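Local structure of putative iron-regulated protein A (Parabacteroides distasonis ATCC 8503, 4ECG) at residues T150-L155 against V276-S281. The protein is a putative iron-regulated, imelysin-like protein that binds calcium ions and may act as a metallopeptidase, though its function is not established. Numbering follows the deposited sequence.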
loop_
_atom_site.group_PDB
_atom_site.type_symbol
_atom_site.label_atom_id
_atom_site.label_comp_id
_atom_site.label_asym_id
_atom_site.label_seq_id
_atom_site.Cartn_x
_atom_site.Cartn_y
_atom_site.Cartn_z
ATOM N N THR A 150 -1.378 8.249 -12.479
ATOM C CA THR A 150 -1.705 8.953 -13.707
ATOM C C THR A 150 -2.772 10.022 -13.339
ATOM O O THR A 150 -2.660 11.161 -13.764
ATOM C CB THR A 150 -2.175 8.010 -14.850
ATOM O OG1 THR A 150 -1.123 7.120 -15.191
ATOM C CG2 THR A 150 -2.578 8.792 -16.102
ATOM N N ALA A 151 -3.789 9.642 -12.575
ATOM C CA ALA A 151 -4.791 10.573 -12.031
ATOM C C ALA A 151 -4.067 11.707 -11.237
ATOM O O ALA A 151 -4.304 12.868 -11.473
ATOM C CB ALA A 151 -5.804 9.806 -11.153
ATOM N N GLU A 152 -3.105 11.336 -10.401
ATOM C CA GLU A 152 -2.350 12.262 -9.551
ATOM C C GLU A 152 -1.684 13.307 -10.387
ATOM O O GLU A 152 -1.727 14.512 -10.063
ATOM C CB GLU A 152 -1.264 11.482 -8.777
ATOM C CG GLU A 152 -0.606 12.235 -7.625
ATOM C CD GLU A 152 0.690 11.612 -7.118
ATOM O OE1 GLU A 152 1.187 10.571 -7.679
ATOM O OE2 GLU A 152 1.221 12.218 -6.170
ATOM N N LYS A 153 -1.047 12.836 -11.464
ATOM C CA LYS A 153 -0.222 13.684 -12.301
ATOM C C LYS A 153 -1.087 14.737 -12.967
ATOM O O LYS A 153 -0.617 15.831 -13.175
ATOM C CB LYS A 153 0.543 12.905 -13.404
ATOM C CG LYS A 153 1.689 13.744 -13.989
ATOM C CD LYS A 153 2.491 13.036 -15.104
ATOM C CE LYS A 153 3.660 13.871 -15.662
ATOM N NZ LYS A 153 3.240 15.083 -16.441
HETATM N N MSE A 154 -2.341 14.395 -13.250
HETATM C CA MSE A 154 -3.310 15.293 -13.874
HETATM C C MSE A 154 -4.074 16.168 -12.871
HETATM O O MSE A 154 -4.600 17.189 -13.268
HETATM C CB MSE A 154 -4.317 14.489 -14.695
HETATM C CG MSE A 154 -3.709 13.672 -15.821
HETATM SE SE MSE A 154 -4.952 12.414 -16.682
HETATM C CE MSE A 154 -3.737 11.881 -18.064
ATOM N N LEU A 155 -4.163 15.765 -11.602
ATOM C CA LEU A 155 -4.932 16.527 -10.610
ATOM C C LEU A 155 -4.097 17.561 -9.811
ATOM O O LEU A 155 -4.630 18.541 -9.280
ATOM C CB LEU A 155 -5.582 15.557 -9.623
ATOM C CG LEU A 155 -6.733 14.742 -10.149
ATOM C CD1 LEU A 155 -7.114 13.695 -9.095
ATOM C CD2 LEU A 155 -7.925 15.626 -10.528
ATOM N N VAL A 276 10.725 9.444 -6.550
ATOM C CA VAL A 276 9.840 9.505 -5.336
ATOM C C VAL A 276 8.385 9.270 -5.693
ATOM O O VAL A 276 7.763 10.103 -6.318
ATOM C CB VAL A 276 9.936 10.873 -4.581
ATOM C CG1 VAL A 276 8.910 10.961 -3.413
ATOM C CG2 VAL A 276 11.371 11.147 -4.145
ATOM N N GLU A 277 7.839 8.124 -5.318
ATOM C CA GLU A 277 6.431 7.862 -5.523
ATOM C C GLU A 277 5.524 8.881 -4.776
ATOM O O GLU A 277 5.679 9.054 -3.582
ATOM C CB GLU A 277 6.127 6.432 -5.048
ATOM C CG GLU A 277 4.792 5.890 -5.559
ATOM C CD GLU A 277 4.578 4.381 -5.323
ATOM O OE1 GLU A 277 5.568 3.651 -5.058
ATOM O OE2 GLU A 277 3.392 3.933 -5.418
ATOM N N SER A 278 4.568 9.495 -5.488
ATOM C CA SER A 278 3.606 10.493 -4.969
ATOM C C SER A 278 4.269 11.852 -4.730
ATOM O O SER A 278 3.766 12.664 -4.008
ATOM C CB SER A 278 2.918 10.055 -3.688
ATOM O OG SER A 278 2.204 8.875 -3.914
ATOM N N TRP A 279 5.357 12.141 -5.413
ATOM C CA TRP A 279 5.814 13.495 -5.443
ATOM C C TRP A 279 4.916 14.478 -6.138
ATOM O O TRP A 279 4.986 15.678 -5.857
ATOM C CB TRP A 279 7.236 13.554 -6.001
ATOM C CG TRP A 279 7.408 13.629 -7.490
ATOM C CD1 TRP A 279 7.634 12.582 -8.366
ATOM C CD2 TRP A 279 7.481 14.837 -8.317
ATOM N NE1 TRP A 279 7.785 13.035 -9.649
ATOM C CE2 TRP A 279 7.754 14.376 -9.685
ATOM C CE3 TRP A 279 7.349 16.182 -8.074
ATOM C CZ2 TRP A 279 7.900 15.243 -10.738
ATOM C CZ3 TRP A 279 7.496 17.058 -9.144
ATOM C CH2 TRP A 279 7.748 16.586 -10.457
ATOM N N TYR A 280 4.066 14.042 -7.049
ATOM C CA TYR A 280 3.182 15.028 -7.700
ATOM C C TYR A 280 2.322 15.756 -6.669
ATOM O O TYR A 280 2.146 16.981 -6.734
ATOM C CB TYR A 280 2.284 14.382 -8.783
ATOM C CG TYR A 280 3.031 13.629 -9.870
ATOM C CD1 TYR A 280 4.256 14.096 -10.387
ATOM C CD2 TYR A 280 2.516 12.463 -10.403
ATOM C CE1 TYR A 280 4.917 13.407 -11.403
ATOM C CE2 TYR A 280 3.192 11.768 -11.383
ATOM C CZ TYR A 280 4.380 12.232 -11.896
ATOM O OH TYR A 280 5.052 11.493 -12.889
ATOM N N SER A 281 1.823 15.001 -5.691
ATOM C CA SER A 281 0.883 15.496 -4.728
ATOM C C SER A 281 1.497 15.673 -3.345
ATOM O O SER A 281 0.794 16.141 -2.420
ATOM C CB SER A 281 -0.306 14.529 -4.617
ATOM O OG SER A 281 0.105 13.283 -4.122
HETATM O O HOH W 1 3.881 10.941 -8.022
#
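Glu-152 reaches from helix 147-155 into the loop 276-281 and is gripped there through one carboxylate oxygen. Its OE2 accepts from Ser-281 OG at 2.6 Å and from Ser-281 N at 2.9 Å. The two donors arrive on the anti side from opposite faces of the carboxylate, the hydrogen bond from Ser-281 N bent, at 133°. With CG anti to the backbone N (chi1 -167°), the extended chain carries the carboxylate to Ser-281, and the side chain crosses that of Tyr-280 at about a right angle. The other oxygen, OE1, accepts from water 1 at 2.7 Å, and this water in turn accepts from Tyr-280 N. OE1 also hydrogen-bonds His-149 ND1, whose NE2 meets Glu-277 OE2. An alanine here in place of Glu-152 would probably leave both Ser-281 donors, water 1 and His-149 without this partner and open a gap beside Tyr-280. In the mainly helical imelysin-like fold, the contact ties the end of one helix to the linker between helices 271-275 and 284-300. The same linker carries Glu-277, a calcium-binding residue of this protein whose ion is not bound to it here. Lys-153 lays its aliphatic chain over one face of the Tyr-280 ring, CG 3.8 Å from the ring centroid in a CH-pi contact, while water 1 sits over the opposite face, offset toward the rim. Lys-153 NZ continues to a bound pentaethylene glycol, and the Tyr-280 ring also meets Trp-111.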